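Local coordinates for acyl-coa oxidase (Arabidopsis thaliana, PDB 1W07), which catalyses the FAD-dependent desaturation of long- and medium-chain acyl-CoAs to 2-trans-enoyl-CoAs, passing electrons to oxygen to give hydrogen peroxide in peroxisomal fatty acid beta-oxidation, at residues Gly133-Thr138 with Val187-Leu192; Leu149-Thr154 with Ala171-Pro176. The protein carries 1 engineered substitution. All blocks are in the same frame, centred on the assembly; numbering follows the deposited sequence. Where two conformers were deposited one is given.

Interaction 1 (Gly133-Thr138 with Val187-Leu192); sequences GCYAQT and VVYARL. With FAD (flavin-adenine dinucleotide), chain I.
Two backbone N-H groups grip the flavin carbonyl oxygen FAD O2: Thr138 N donates to it almost straight (2.8 Å, 171°), and Gln137 N does so from 3.0 Å on a more bent path. Tyr135 O accepts the flavin N3-H at 2.8 Å, while the hydroxyl of Thr138 donates to FAD N1 and accepts from the ribityl O3', so both its hydrogen and its oxygen are engaged and the O-H rotation is fixed. Two donors on O2 would be expected to draw electron density toward the pyrimidine and favour the reduced flavin. Behind this site, strand 133-136 pairs in parallel with residues 187-192 of strand 185-194, an element of the middle beta domain of the acyl-CoA dehydrogenase and oxidase fold. Three backbone bonds join them: Val187 N to Cys134 O, Ala136 N to Val187 O, and Tyr189 N to Ala136 O at 3.2 Å. The second meets its carbonyl from above the plane, the third within it. On one sheet face Tyr135 swings its ring, CG anti to the backbone N (chi1 -165°), across Tyr189. The rings cross obliquely at 45°, CE1 of Tyr135 standing 3.4 Å from CE1 of Tyr189. Tyr135 OH then reaches back to donate to Gln137 OE1 at 2.9 Å, from above the carbonyl plane. That oxygen also sits over one face of the Tyr189 ring, toward its rim, with the amide plane nearly perpendicular to the ring. The Tyr189 hydroxyl bonds instead to Gln113 of helix 98-113, which packs against both tyrosines.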
loop_
_atom_site.group_PDB
_atom_site.type_symbol
_atom_site.label_atom_id
_atom_site.label_comp_id
_atom_site.label_asym_id
_atom_site.label_seq_id
_atom_site.Cartn_x
_atom_site.Cartn_y
_atom_site.Cartn_z
ATOM N N GLY B 133 -5.190 -1.028 -32.320
ATOM C CA GLY B 133 -4.451 0.170 -31.973
ATOM C C GLY B 133 -4.237 0.410 -30.497
ATOM O O GLY B 133 -4.916 -0.173 -29.646
ATOM N N CYS B 134 -3.279 1.280 -30.202
ATOM C CA CYS B 134 -2.947 1.632 -28.831
ATOM C C CYS B 134 -2.758 3.146 -28.777
ATOM O O CYS B 134 -2.726 3.800 -29.818
ATOM C CB CYS B 134 -1.666 0.913 -28.395
ATOM S SG CYS B 134 -0.221 1.171 -29.457
ATOM N N TYR B 135 -2.641 3.688 -27.566
ATOM C CA TYR B 135 -2.479 5.125 -27.339
ATOM C C TYR B 135 -1.026 5.399 -26.948
ATOM O O TYR B 135 -0.658 5.243 -25.785
ATOM C CB TYR B 135 -3.413 5.556 -26.200
ATOM C CG TYR B 135 -3.633 7.038 -26.075
ATOM C CD1 TYR B 135 -4.525 7.701 -26.916
ATOM C CD2 TYR B 135 -2.938 7.791 -25.121
ATOM C CE1 TYR B 135 -4.718 9.070 -26.813
ATOM C CE2 TYR B 135 -3.132 9.163 -25.019
ATOM C CZ TYR B 135 -4.020 9.793 -25.872
ATOM O OH TYR B 135 -4.187 11.157 -25.798
ATOM N N ALA B 136 -0.206 5.821 -27.909
ATOM C CA ALA B 136 1.205 6.068 -27.638
ATOM C C ALA B 136 1.532 7.536 -27.395
ATOM O O ALA B 136 1.927 8.271 -28.306
ATOM C CB ALA B 136 2.060 5.511 -28.769
ATOM N N GLN B 137 1.364 7.961 -26.151
ATOM C CA GLN B 137 1.646 9.343 -25.820
ATOM C C GLN B 137 2.882 9.435 -24.924
ATOM O O GLN B 137 3.895 10.011 -25.306
ATOM C CB GLN B 137 0.412 9.953 -25.140
ATOM C CG GLN B 137 0.589 11.359 -24.589
ATOM C CD GLN B 137 -0.718 11.946 -24.082
ATOM O OE1 GLN B 137 -1.615 12.258 -24.863
ATOM N NE2 GLN B 137 -0.842 12.074 -22.764
ATOM N N THR B 138 2.794 8.840 -23.743
ATOM C CA THR B 138 3.882 8.871 -22.775
ATOM C C THR B 138 5.230 8.377 -23.305
ATOM O O THR B 138 5.303 7.451 -24.110
ATOM C CB THR B 138 3.497 8.060 -21.523
ATOM O OG1 THR B 138 2.340 8.660 -20.935
ATOM C CG2 THR B 138 4.632 8.043 -20.511
ATOM N N VAL B 187 -2.040 5.570 -32.292
ATOM C CA VAL B 187 -2.150 7.007 -32.414
ATOM C C VAL B 187 -0.921 7.542 -31.677
ATOM O O VAL B 187 -0.824 7.421 -30.449
ATOM C CB VAL B 187 -3.430 7.549 -31.754
ATOM C CG1 VAL B 187 -3.380 9.073 -31.705
ATOM C CG2 VAL B 187 -4.640 7.104 -32.552
ATOM N N VAL B 188 0.032 8.088 -32.428
ATOM C CA VAL B 188 1.251 8.628 -31.828
ATOM C C VAL B 188 1.190 10.147 -31.652
ATOM O O VAL B 188 0.759 10.869 -32.552
ATOM C CB VAL B 188 2.496 8.285 -32.683
ATOM C CG1 VAL B 188 3.772 8.875 -32.029
ATOM C CG2 VAL B 188 2.594 6.760 -32.871
ATOM N N TYR B 189 1.612 10.626 -30.482
ATOM C CA TYR B 189 1.613 12.056 -30.205
ATOM C C TYR B 189 3.041 12.598 -30.259
ATOM O O TYR B 189 3.955 12.063 -29.631
ATOM C CB TYR B 189 0.946 12.351 -28.849
ATOM C CG TYR B 189 -0.550 12.115 -28.884
ATOM C CD1 TYR B 189 -1.076 10.836 -28.699
ATOM C CD2 TYR B 189 -1.436 13.150 -29.203
ATOM C CE1 TYR B 189 -2.443 10.591 -28.834
ATOM C CE2 TYR B 189 -2.807 12.911 -29.350
ATOM C CZ TYR B 189 -3.303 11.629 -29.168
ATOM O OH TYR B 189 -4.639 11.370 -29.370
ATOM N N ALA B 190 3.220 13.654 -31.043
ATOM C CA ALA B 190 4.528 14.266 -31.223
ATOM C C ALA B 190 4.372 15.737 -31.549
ATOM O O ALA B 190 3.274 16.208 -31.852
ATOM C CB ALA B 190 5.282 13.563 -32.360
ATOM N N ARG B 191 5.484 16.456 -31.486
ATOM C CA ARG B 191 5.501 17.879 -31.785
ATOM C C ARG B 191 5.306 18.048 -33.286
ATOM O O ARG B 191 6.078 17.512 -34.086
ATOM C CB ARG B 191 6.844 18.480 -31.363
ATOM C CG ARG B 191 7.317 18.024 -29.984
ATOM C CD ARG B 191 8.393 18.951 -29.432
ATOM N NE ARG B 191 7.817 20.226 -29.023
ATOM C CZ ARG B 191 7.236 20.445 -27.848
ATOM N NH1 ARG B 191 7.166 19.478 -26.938
ATOM N NH2 ARG B 191 6.691 21.628 -27.593
ATOM N N LEU B 192 4.273 18.783 -33.672
ATOM C CA LEU B 192 3.995 19.013 -35.086
ATOM C C LEU B 192 4.988 20.046 -35.633
ATOM O O LEU B 192 5.007 21.199 -35.202
ATOM C CB LEU B 192 2.560 19.516 -35.259
ATOM C CG LEU B 192 1.894 19.351 -36.626
ATOM C CD1 LEU B 192 0.492 19.927 -36.565
ATOM C CD2 LEU B 192 2.701 20.049 -37.703
HETATM P PA FAD I . 5.636 12.500 -12.953
HETATM O O1A FAD I . 4.575 13.386 -13.480
HETATM O O2A FAD I . 7.000 12.644 -13.506
HETATM O O5B FAD I . 5.680 12.662 -11.354
HETATM C C5B FAD I . 6.678 12.004 -10.571
HETATM C C4B FAD I . 6.727 12.610 -9.165
HETATM O O4B FAD I . 6.985 14.019 -9.313
HETATM C C3B FAD I . 5.372 12.484 -8.462
HETATM O O3B FAD I . 5.563 12.496 -7.045
HETATM C C2B FAD I . 4.655 13.753 -8.919
HETATM O O2B FAD I . 3.706 14.166 -7.933
HETATM C C1B FAD I . 5.818 14.749 -8.901
HETATM N N9A FAD I . 5.553 15.895 -9.803
HETATM C C8A FAD I . 5.645 15.887 -11.134
HETATM N N7A FAD I . 5.330 17.091 -11.611
HETATM C C5A FAD I . 5.030 17.872 -10.579
HETATM C C6A FAD I . 4.648 19.203 -10.459
HETATM N N6A FAD I . 4.425 19.956 -11.531
HETATM N N1A FAD I . 4.446 19.728 -9.177
HETATM C C2A FAD I . 4.620 18.910 -8.055
HETATM N N3A FAD I . 4.972 17.647 -8.210
HETATM C C4A FAD I . 5.179 17.113 -9.426
HETATM N N1 FAD I . 0.647 6.401 -21.237
HETATM C C2 FAD I . 0.178 6.383 -22.557
HETATM O O2 FAD I . 0.458 7.304 -23.321
HETATM N N3 FAD I . -0.598 5.299 -22.993
HETATM C C4 FAD I . -0.895 4.246 -22.119
HETATM O O4 FAD I . -1.606 3.317 -22.504
HETATM C C4X FAD I . -0.405 4.263 -20.816
HETATM N N5 FAD I . -0.625 3.180 -19.952
HETATM C C5X FAD I . -0.123 3.178 -18.648
HETATM C C6 FAD I . -0.255 2.047 -17.849
HETATM C C7 FAD I . 0.343 2.001 -16.596
HETATM C C7M FAD I . 0.187 0.735 -15.755
HETATM C C8 FAD I . 1.077 3.099 -16.133
HETATM C C8M FAD I . 1.745 3.077 -14.756
HETATM C C9 FAD I . 1.196 4.231 -16.931
HETATM C C9A FAD I . 0.603 4.284 -18.188
HETATM N N10 FAD I . 0.776 5.389 -19.032
HETATM C C10 FAD I . 0.354 5.338 -20.372
HETATM C "C1'" FAD I . 1.511 6.594 -18.573
HETATM C "C2'" FAD I . 0.616 7.437 -17.660
HETATM O "O2'" FAD I . -0.612 7.739 -18.325
HETATM C "C3'" FAD I . 1.258 8.738 -17.169
HETATM O "O3'" FAD I . 1.642 9.535 -18.292
HETATM C "C4'" FAD I . 2.491 8.495 -16.295
HETATM O "O4'" FAD I . 2.343 7.318 -15.497
HETATM C "C5'" FAD I . 2.707 9.709 -15.391
HETATM O "O5'" FAD I . 3.738 9.443 -14.439
HETATM P P FAD I . 5.149 10.203 -14.521
HETATM O O1P FAD I . 6.198 9.161 -14.550
HETATM O O2P FAD I . 5.096 11.192 -15.621
HETATM O O3P FAD I . 5.184 10.965 -13.107
#

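Interaction 2 (Leu149-Thr154 with Ala171-Pro176); sequences LETTAT and ASKWWP. With FAD (flavin-adenine dinucleotide), chain I.
Thr151 and Lys173 cross obliquely: Thr151 OG1 lies alongside Lys173 CE at 3.5 Å and nearer still to Ala171 O, at 3.1 Å. The lysine gets there by a bend at its second torsion (chi2 -56°), beyond which the chain is extended to the ammonium. Leu149 comes in at about a right angle to it, its CD1 4.1 Å from Lys173 NZ. Glu139 ties the group together, since its carboxylate OE2 takes a salt bridge from Lys173 NZ and a hydrogen bond from Thr151 OG1, while OE1 accepts from Glu150 N; Lys173 NZ also donates to Tyr189 O and Gln137 O. The buried ammonium is thus well satisfied, and the nearby carboxylate probably keeps it charged. Ala171 turns its methyl toward Glu150, with Ala171 CB 3.5 Å from Glu150 CB. Glu150 OE2 is hydrogen-bonded to Thr170 OG1.

Past strand 173-174 the chain reaches the flavin. Trp175 lays one face of its indole against the dimethylbenzene end of the isoalloxazine, with FAD C8 3.5 Å above its plane, and Trp174 NE1 lies over the opposite face. His402 of the second subunit meets both tryptophan rings, so the dimer partner packs against this side of the pocket. Pro176 continues along the ring system, its CG 3.9 Å from FAD N3. Here the middle beta domain of the acyl-CoA oxidase fold lines the flavin pocket.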
loop_
_atom_site.group_PDB
_atom_site.type_symbol
_atom_site.label_atom_id
_atom_site.label_comp_id
_atom_site.label_asym_id
_atom_site.label_seq_id
_atom_site.Cartn_x
_atom_site.Cartn_y
_atom_site.Cartn_z
ATOM N N LEU B 149 6.729 16.364 -24.541
ATOM C CA LEU B 149 7.060 15.226 -25.409
ATOM C C LEU B 149 8.154 15.633 -26.389
ATOM O O LEU B 149 8.136 16.761 -26.893
ATOM C CB LEU B 149 5.832 14.755 -26.198
ATOM C CG LEU B 149 4.675 14.206 -25.363
ATOM C CD1 LEU B 149 3.586 13.675 -26.290
ATOM C CD2 LEU B 149 5.193 13.113 -24.427
ATOM N N GLU B 150 9.086 14.712 -26.649
ATOM C CA GLU B 150 10.226 14.943 -27.543
ATOM C C GLU B 150 10.047 14.359 -28.943
ATOM O O GLU B 150 10.708 14.794 -29.885
ATOM C CB GLU B 150 11.507 14.349 -26.937
ATOM C CG GLU B 150 11.844 14.855 -25.547
ATOM C CD GLU B 150 13.115 14.250 -24.992
ATOM O OE1 GLU B 150 14.198 14.481 -25.579
ATOM O OE2 GLU B 150 13.040 13.537 -23.968
ATOM N N THR B 151 9.177 13.366 -29.086
ATOM C CA THR B 151 8.972 12.769 -30.403
ATOM C C THR B 151 8.527 13.860 -31.379
ATOM O O THR B 151 7.709 14.716 -31.043
ATOM C CB THR B 151 7.926 11.630 -30.341
ATOM O OG1 THR B 151 8.393 10.623 -29.436
ATOM C CG2 THR B 151 7.726 10.994 -31.738
ATOM N N THR B 152 9.084 13.844 -32.582
ATOM C CA THR B 152 8.730 14.854 -33.565
ATOM C C THR B 152 8.028 14.291 -34.786
ATOM O O THR B 152 8.210 13.130 -35.138
ATOM C CB THR B 152 9.980 15.627 -34.041
ATOM O OG1 THR B 152 10.926 14.709 -34.585
ATOM C CG2 THR B 152 10.621 16.350 -32.895
ATOM N N ALA B 153 7.216 15.139 -35.417
ATOM C CA ALA B 153 6.495 14.793 -36.631
ATOM C C ALA B 153 6.702 15.968 -37.597
ATOM O O ALA B 153 5.997 16.982 -37.522
ATOM C CB ALA B 153 5.011 14.587 -36.327
ATOM N N THR B 154 7.682 15.840 -38.490
ATOM C CA THR B 154 7.997 16.906 -39.442
ATOM C C THR B 154 7.475 16.595 -40.840
ATOM O O THR B 154 7.761 15.534 -41.402
ATOM C CB THR B 154 9.523 17.138 -39.523
ATOM O OG1 THR B 154 10.072 17.113 -38.198
ATOM C CG2 THR B 154 9.832 18.498 -40.171
ATOM N N ALA B 171 13.133 10.045 -25.567
ATOM C CA ALA B 171 11.987 10.409 -26.394
ATOM C C ALA B 171 11.185 9.150 -26.731
ATOM O O ALA B 171 10.074 9.233 -27.252
ATOM C CB ALA B 171 12.460 11.095 -27.681
ATOM N N SER B 172 11.759 7.994 -26.437
ATOM C CA SER B 172 11.102 6.717 -26.714
ATOM C C SER B 172 9.749 6.611 -26.006
ATOM O O SER B 172 9.629 6.967 -24.835
ATOM C CB SER B 172 11.994 5.558 -26.258
ATOM O OG SER B 172 13.290 5.647 -26.818
ATOM N N LYS B 173 8.737 6.118 -26.711
ATOM C CA LYS B 173 7.407 5.949 -26.122
ATOM C C LYS B 173 7.608 4.876 -25.064
ATOM O O LYS B 173 8.378 3.937 -25.269
ATOM C CB LYS B 173 6.382 5.490 -27.165
ATOM C CG LYS B 173 6.102 6.536 -28.223
ATOM C CD LYS B 173 5.652 7.834 -27.563
ATOM C CE LYS B 173 5.462 8.943 -28.581
ATOM N NZ LYS B 173 5.013 10.236 -27.967
ATOM N N TRP B 174 6.915 5.003 -23.940
ATOM C CA TRP B 174 7.095 4.069 -22.836
ATOM C C TRP B 174 5.832 4.045 -21.974
ATOM O O TRP B 174 5.386 5.093 -21.506
ATOM C CB TRP B 174 8.311 4.546 -22.021
ATOM C CG TRP B 174 8.853 3.573 -21.011
ATOM C CD1 TRP B 174 8.384 3.351 -19.743
ATOM C CD2 TRP B 174 9.928 2.655 -21.206
ATOM N NE1 TRP B 174 9.101 2.350 -19.151
ATOM C CE2 TRP B 174 10.060 1.905 -20.022
ATOM C CE3 TRP B 174 10.797 2.387 -22.279
ATOM C CZ2 TRP B 174 11.027 0.901 -19.871
ATOM C CZ3 TRP B 174 11.754 1.395 -22.134
ATOM C CH2 TRP B 174 11.862 0.658 -20.931
ATOM N N TRP B 175 5.284 2.840 -21.806
ATOM C CA TRP B 175 4.068 2.526 -21.035
ATOM C C TRP B 175 2.799 2.154 -21.805
ATOM O O TRP B 175 1.941 1.443 -21.270
ATOM C CB TRP B 175 3.705 3.651 -20.031
ATOM C CG TRP B 175 4.459 3.532 -18.739
ATOM C CD1 TRP B 175 5.418 4.371 -18.264
ATOM C CD2 TRP B 175 4.414 2.417 -17.833
ATOM N NE1 TRP B 175 5.989 3.843 -17.119
ATOM C CE2 TRP B 175 5.392 2.643 -16.837
ATOM C CE3 TRP B 175 3.647 1.246 -17.775
ATOM C CZ2 TRP B 175 5.627 1.740 -15.799
ATOM C CZ3 TRP B 175 3.880 0.342 -16.737
ATOM C CH2 TRP B 175 4.865 0.597 -15.765
ATOM N N PRO B 176 2.641 2.619 -23.063
ATOM C CA PRO B 176 1.428 2.290 -23.809
ATOM C C PRO B 176 0.939 0.836 -23.743
ATOM O O PRO B 176 1.632 -0.086 -24.172
ATOM C CB PRO B 176 1.768 2.747 -25.219
ATOM C CG PRO B 176 2.545 4.024 -24.935
ATOM C CD PRO B 176 3.502 3.526 -23.853
HETATM P PA FAD I . 5.636 12.500 -12.953
HETATM O O1A FAD I . 4.575 13.386 -13.480
HETATM O O2A FAD I . 7.000 12.644 -13.506
HETATM O O5B FAD I . 5.680 12.662 -11.354
HETATM C C5B FAD I . 6.678 12.004 -10.571
HETATM C C4B FAD I . 6.727 12.610 -9.165
HETATM O O4B FAD I . 6.985 14.019 -9.313
HETATM C C3B FAD I . 5.372 12.484 -8.462
HETATM O O3B FAD I . 5.563 12.496 -7.045
HETATM C C2B FAD I . 4.655 13.753 -8.919
HETATM O O2B FAD I . 3.706 14.166 -7.933
HETATM C C1B FAD I . 5.818 14.749 -8.901
HETATM N N9A FAD I . 5.553 15.895 -9.803
HETATM C C8A FAD I . 5.645 15.887 -11.134
HETATM N N7A FAD I . 5.330 17.091 -11.611
HETATM C C5A FAD I . 5.030 17.872 -10.579
HETATM C C6A FAD I . 4.648 19.203 -10.459
HETATM N N6A FAD I . 4.425 19.956 -11.531
HETATM N N1A FAD I . 4.446 19.728 -9.177
HETATM C C2A FAD I . 4.620 18.910 -8.055
HETATM N N3A FAD I . 4.972 17.647 -8.210
HETATM C C4A FAD I . 5.179 17.113 -9.426
HETATM N N1 FAD I . 0.647 6.401 -21.237
HETATM C C2 FAD I . 0.178 6.383 -22.557
HETATM O O2 FAD I . 0.458 7.304 -23.321
HETATM N N3 FAD I . -0.598 5.299 -22.993
HETATM C C4 FAD I . -0.895 4.246 -22.119
HETATM O O4 FAD I . -1.606 3.317 -22.504
HETATM C C4X FAD I . -0.405 4.263 -20.816
HETATM N N5 FAD I . -0.625 3.180 -19.952
HETATM C C5X FAD I . -0.123 3.178 -18.648
HETATM C C6 FAD I . -0.255 2.047 -17.849
HETATM C C7 FAD I . 0.343 2.001 -16.596
HETATM C C7M FAD I . 0.187 0.735 -15.755
HETATM C C8 FAD I . 1.077 3.099 -16.133
HETATM C C8M FAD I . 1.745 3.077 -14.756
HETATM C C9 FAD I . 1.196 4.231 -16.931
HETATM C C9A FAD I . 0.603 4.284 -18.188
HETATM N N10 FAD I . 0.776 5.389 -19.032
HETATM C C10 FAD I . 0.354 5.338 -20.372
HETATM C "C1'" FAD I . 1.511 6.594 -18.573
HETATM C "C2'" FAD I . 0.616 7.437 -17.660
HETATM O "O2'" FAD I . -0.612 7.739 -18.325
HETATM C "C3'" FAD I . 1.258 8.738 -17.169
HETATM O "O3'" FAD I . 1.642 9.535 -18.292
HETATM C "C4'" FAD I . 2.491 8.495 -16.295
HETATM O "O4'" FAD I . 2.343 7.318 -15.497
HETATM C "C5'" FAD I . 2.707 9.709 -15.391
HETATM O "O5'" FAD I . 3.738 9.443 -14.439
HETATM P P FAD I . 5.149 10.203 -14.521
HETATM O O1P FAD I . 6.198 9.161 -14.550
HETATM O O2P FAD I . 5.096 11.192 -15.621
HETATM O O3P FAD I . 5.184 10.965 -13.107
#

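Centres of the two contacts lie about 7 Å apart, and along the chain interaction 2 is nested inside the loop closed by interaction 1. Lys173 connects them: its NZ is 2.7 Å from Tyr189 O and 2.9 Å from Gln137 O, so one ammonium holds both segments of interaction 1. The sheet itself runs between them as well, Arg191 N standing 2.9 Å from Thr151 O where strands 185-194 and 152-156 are neighbours. One segment of each contact reaches the same FAD, 133-138 at its pyrimidine edge and 171-176 across a face of the ring system. The Tyr135 side chain is about 6 Å from that of Glu424, the probable catalytic proton acceptor.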